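Penicillin-binding protein 2B (Streptococcus pneumoniae, PDB 2WAD) forms peptide cross-links between neighbouring glycan strands of cell-wall peptidoglycan as a transpeptidase of the elongation machinery, and binds penicillin. Local coordinates at residues Ile233-Leu244 and Ser258-Glu269. Sequence-based numbering, arbitrary orientation.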
# COMPACT_ATOMS: atom_id res chain seq x y z
N ILE A 233 -6.05 4.30 0.81
CA ILE A 233 -4.62 4.25 0.66
C ILE A 233 -3.89 4.94 1.81
O ILE A 233 -2.71 4.68 2.06
CB ILE A 233 -4.26 4.85 -0.70
CG1 ILE A 233 -4.62 3.85 -1.82
CG2 ILE A 233 -2.80 5.27 -0.76
CD1 ILE A 233 -4.71 4.49 -3.20
N VAL A 234 -4.61 5.79 2.54
CA VAL A 234 -4.03 6.50 3.67
C VAL A 234 -3.60 5.53 4.77
O VAL A 234 -2.47 5.64 5.24
CB VAL A 234 -4.97 7.59 4.26
CG1 VAL A 234 -4.48 8.07 5.62
CG2 VAL A 234 -5.13 8.77 3.30
N GLY A 235 -4.48 4.62 5.19
CA GLY A 235 -4.19 3.62 6.21
C GLY A 235 -4.77 4.00 7.55
O GLY A 235 -5.45 5.03 7.68
N SER A 236 -4.51 3.20 8.58
CA SER A 236 -4.99 3.54 9.92
C SER A 236 -3.86 3.74 10.93
O SER A 236 -2.71 3.37 10.69
CB SER A 236 -5.99 2.48 10.42
OG SER A 236 -5.44 1.19 10.22
N VAL A 237 -4.21 4.32 12.07
CA VAL A 237 -3.29 4.50 13.18
C VAL A 237 -3.88 3.79 14.39
O VAL A 237 -5.10 3.80 14.59
CB VAL A 237 -3.10 6.01 13.50
CG1 VAL A 237 -2.05 6.21 14.57
CG2 VAL A 237 -2.67 6.75 12.25
N SER A 238 -3.03 3.19 15.22
CA SER A 238 -3.47 2.56 16.45
C SER A 238 -4.09 3.58 17.40
O SER A 238 -3.59 4.68 17.55
CB SER A 238 -2.30 1.88 17.16
OG SER A 238 -1.51 2.85 17.81
N SER A 239 -5.19 3.20 18.06
CA SER A 239 -5.86 4.05 19.03
C SER A 239 -5.03 4.16 20.31
O SER A 239 -4.18 3.32 20.59
CB SER A 239 -7.20 3.42 19.39
OG SER A 239 -6.98 2.20 20.09
N GLU A 240 -5.31 5.20 21.08
CA GLU A 240 -4.69 5.42 22.40
C GLU A 240 -4.99 4.28 23.37
O GLU A 240 -4.13 3.88 24.16
CB GLU A 240 -5.21 6.73 22.98
CG GLU A 240 -4.74 7.06 24.38
CD GLU A 240 -5.17 8.46 24.78
OE1 GLU A 240 -6.36 8.79 24.58
OE2 GLU A 240 -4.31 9.22 25.27
N LYS A 241 -6.22 3.78 23.28
CA LYS A 241 -6.70 2.61 24.01
C LYS A 241 -5.91 1.34 23.70
O LYS A 241 -5.42 0.67 24.61
CB LYS A 241 -8.18 2.40 23.66
CG LYS A 241 -8.93 1.40 24.53
CD LYS A 241 -9.49 2.07 25.79
CE LYS A 241 -10.52 1.18 26.47
NZ LYS A 241 -10.40 1.26 27.95
N ALA A 242 -5.79 1.00 22.41
CA ALA A 242 -5.11 -0.22 21.98
C ALA A 242 -3.62 0.02 21.71
O ALA A 242 -3.10 -0.43 20.70
CB ALA A 242 -5.78 -0.81 20.73
N GLY A 243 -2.96 0.72 22.63
CA GLY A 243 -1.59 1.20 22.46
C GLY A 243 -0.82 0.77 21.23
O GLY A 243 -1.15 1.15 20.10
N LEU A 244 0.23 -0.00 21.45
CA LEU A 244 0.99 -0.56 20.34
C LEU A 244 0.32 -1.85 19.89
O LEU A 244 -0.40 -2.48 20.65
CB LEU A 244 2.43 -0.86 20.75
CG LEU A 244 3.36 0.32 21.06
CD1 LEU A 244 4.79 -0.18 21.18
CD2 LEU A 244 3.26 1.41 20.01
N SER A 258 7.25 4.34 23.52
CA SER A 258 6.50 3.94 24.70
C SER A 258 5.38 2.98 24.29
O SER A 258 5.16 2.73 23.10
CB SER A 258 5.92 5.18 25.39
OG SER A 258 4.92 4.84 26.33
N LEU A 259 4.68 2.44 25.29
CA LEU A 259 3.76 1.33 25.09
C LEU A 259 2.35 1.79 24.72
O LEU A 259 1.56 1.02 24.17
CB LEU A 259 3.75 0.46 26.36
CG LEU A 259 3.21 -0.97 26.44
CD1 LEU A 259 3.45 -1.81 25.19
CD2 LEU A 259 3.83 -1.64 27.66
N ASN A 260 2.05 3.05 25.01
CA ASN A 260 0.75 3.64 24.69
C ASN A 260 0.78 4.52 23.44
O ASN A 260 -0.19 5.23 23.13
CB ASN A 260 0.26 4.47 25.88
CG ASN A 260 1.22 5.59 26.23
OD1 ASN A 260 2.42 5.50 25.96
ND2 ASN A 260 0.69 6.65 26.83
N ASP A 261 1.89 4.47 22.73
CA ASP A 261 2.09 5.24 21.50
C ASP A 261 1.09 4.93 20.41
O ASP A 261 0.71 3.78 20.21
CB ASP A 261 3.50 5.03 20.95
CG ASP A 261 4.56 5.74 21.76
OD1 ASP A 261 4.21 6.47 22.71
OD2 ASP A 261 5.76 5.59 21.43
N ARG A 262 0.67 5.96 19.69
CA ARG A 262 -0.16 5.75 18.51
C ARG A 262 0.65 5.74 17.23
O ARG A 262 1.32 6.72 16.89
CB ARG A 262 -1.31 6.75 18.49
CG ARG A 262 -2.21 6.51 19.68
CD ARG A 262 -3.52 7.22 19.52
NE ARG A 262 -3.38 8.61 19.92
CZ ARG A 262 -4.31 9.53 19.68
NH1 ARG A 262 -5.42 9.18 19.05
NH2 ARG A 262 -4.12 10.79 20.07
N VAL A 263 0.60 4.60 16.54
CA VAL A 263 1.46 4.32 15.41
C VAL A 263 0.65 3.91 14.18
O VAL A 263 -0.53 3.52 14.29
CB VAL A 263 2.50 3.23 15.78
CG1 VAL A 263 3.19 3.59 17.09
CG2 VAL A 263 1.83 1.87 15.89
N GLY A 264 1.25 4.03 13.01
CA GLY A 264 0.60 3.61 11.77
C GLY A 264 0.61 2.10 11.66
O GLY A 264 1.64 1.47 11.89
N THR A 265 -0.54 1.53 11.30
CA THR A 265 -0.68 0.08 11.22
C THR A 265 -0.98 -0.41 9.81
O THR A 265 -0.99 -1.61 9.56
CB THR A 265 -1.83 -0.40 12.09
OG1 THR A 265 -2.95 0.46 11.85
CG2 THR A 265 -1.45 -0.31 13.57
N SER A 266 -1.23 0.51 8.88
CA SER A 266 -1.45 0.07 7.50
C SER A 266 -1.11 1.16 6.46
O SER A 266 -1.19 2.35 6.74
CB SER A 266 -2.89 -0.41 7.34
OG SER A 266 -3.78 0.68 7.50
N TYR A 267 -0.73 0.72 5.26
CA TYR A 267 -0.53 1.60 4.11
C TYR A 267 0.38 2.80 4.35
O TYR A 267 1.38 2.67 5.05
CB TYR A 267 -1.88 1.92 3.45
CG TYR A 267 -2.61 0.63 3.14
CD1 TYR A 267 -3.76 0.27 3.84
CD2 TYR A 267 -2.09 -0.26 2.20
CE1 TYR A 267 -4.40 -0.95 3.58
CE2 TYR A 267 -2.71 -1.47 1.94
CZ TYR A 267 -3.87 -1.80 2.64
OH TYR A 267 -4.50 -2.99 2.40
N LEU A 268 0.02 3.96 3.82
CA LEU A 268 0.84 5.16 4.02
C LEU A 268 1.16 5.50 5.49
O LEU A 268 2.28 5.91 5.81
CB LEU A 268 0.25 6.38 3.30
CG LEU A 268 0.14 6.42 1.78
CD1 LEU A 268 -0.43 7.77 1.32
CD2 LEU A 268 1.51 6.16 1.13
N GLU A 269 0.19 5.36 6.39
CA GLU A 269 0.42 5.77 7.78
C GLU A 269 1.53 4.90 8.33
O GLU A 269 2.35 5.36 9.12
CB GLU A 269 -0.81 5.61 8.69
CG GLU A 269 -1.98 6.54 8.41
CD GLU A 269 -1.89 7.86 9.15
OE1 GLU A 269 -0.77 8.25 9.58
OE2 GLU A 269 -2.94 8.50 9.30
O HOH W 1 -5.13 7.21 9.69
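Ser-238 and Val-263 hold the middle of two antiparallel loops together: Ser-238 N donates to Val-263 O at 2.7 Å, and Val-263 N returns a bond to Ser-238 OG. That hydroxyl, turned between its own backbone N and carbonyl carbon (chi1 77°), also donates to Gly-243 O, tying the loop of 238-243 back on itself. The Ser-238 N bond and a nearly straight one from Thr-265 N to Ser-236 O (2.9 Å, 174° at the hydrogen) bracket Val-237 and Gly-264, a non-hydrogen-bonded antiparallel pair that forms a single beta bridge. Ser-236 OG and Thr-265 OG1 are hydrogen-bonded at 3.1 Å, while Ser-266 OG accepts from Ser-236 N.

Glu-269 can be followed outward. Its CB lies against Ser-236 O, and CG sits 3.3 Å from Val-234 O, the same carbonyl that accepts from Glu-269 N. The chain then bends (chi2 -88°), bringing the carboxylate across Val-237 at about a right angle, with CD 3.4 Å from Val-237 CG2. At the tip OE1 pairs with Arg-60; OE2 pairs with Arg-223 and accepts from a water that also donates to Gly-235 O. The buried acid is thus gripped by two arginines, which would favour its charged form.

Gly-235 leaves the helix with positive phi and lies close to Ser-266, its CA 3.3 Å from Ser-266 O. Farther along, Arg-262 lays its CG and CD along Ser-238 O and the backbone of Glu-240, whose CB covers one guanidinium face. Leu-244 CD2 meets Val-263 CG1 at 3.6 Å, and both side chains touch Tyr-252 of helix 249-255. The whole is an irregular antiparallel loop pair with one isolated beta bridge, joining the ends of helices 231-234 and 267-271 within the PBP dimerisation-domain family region.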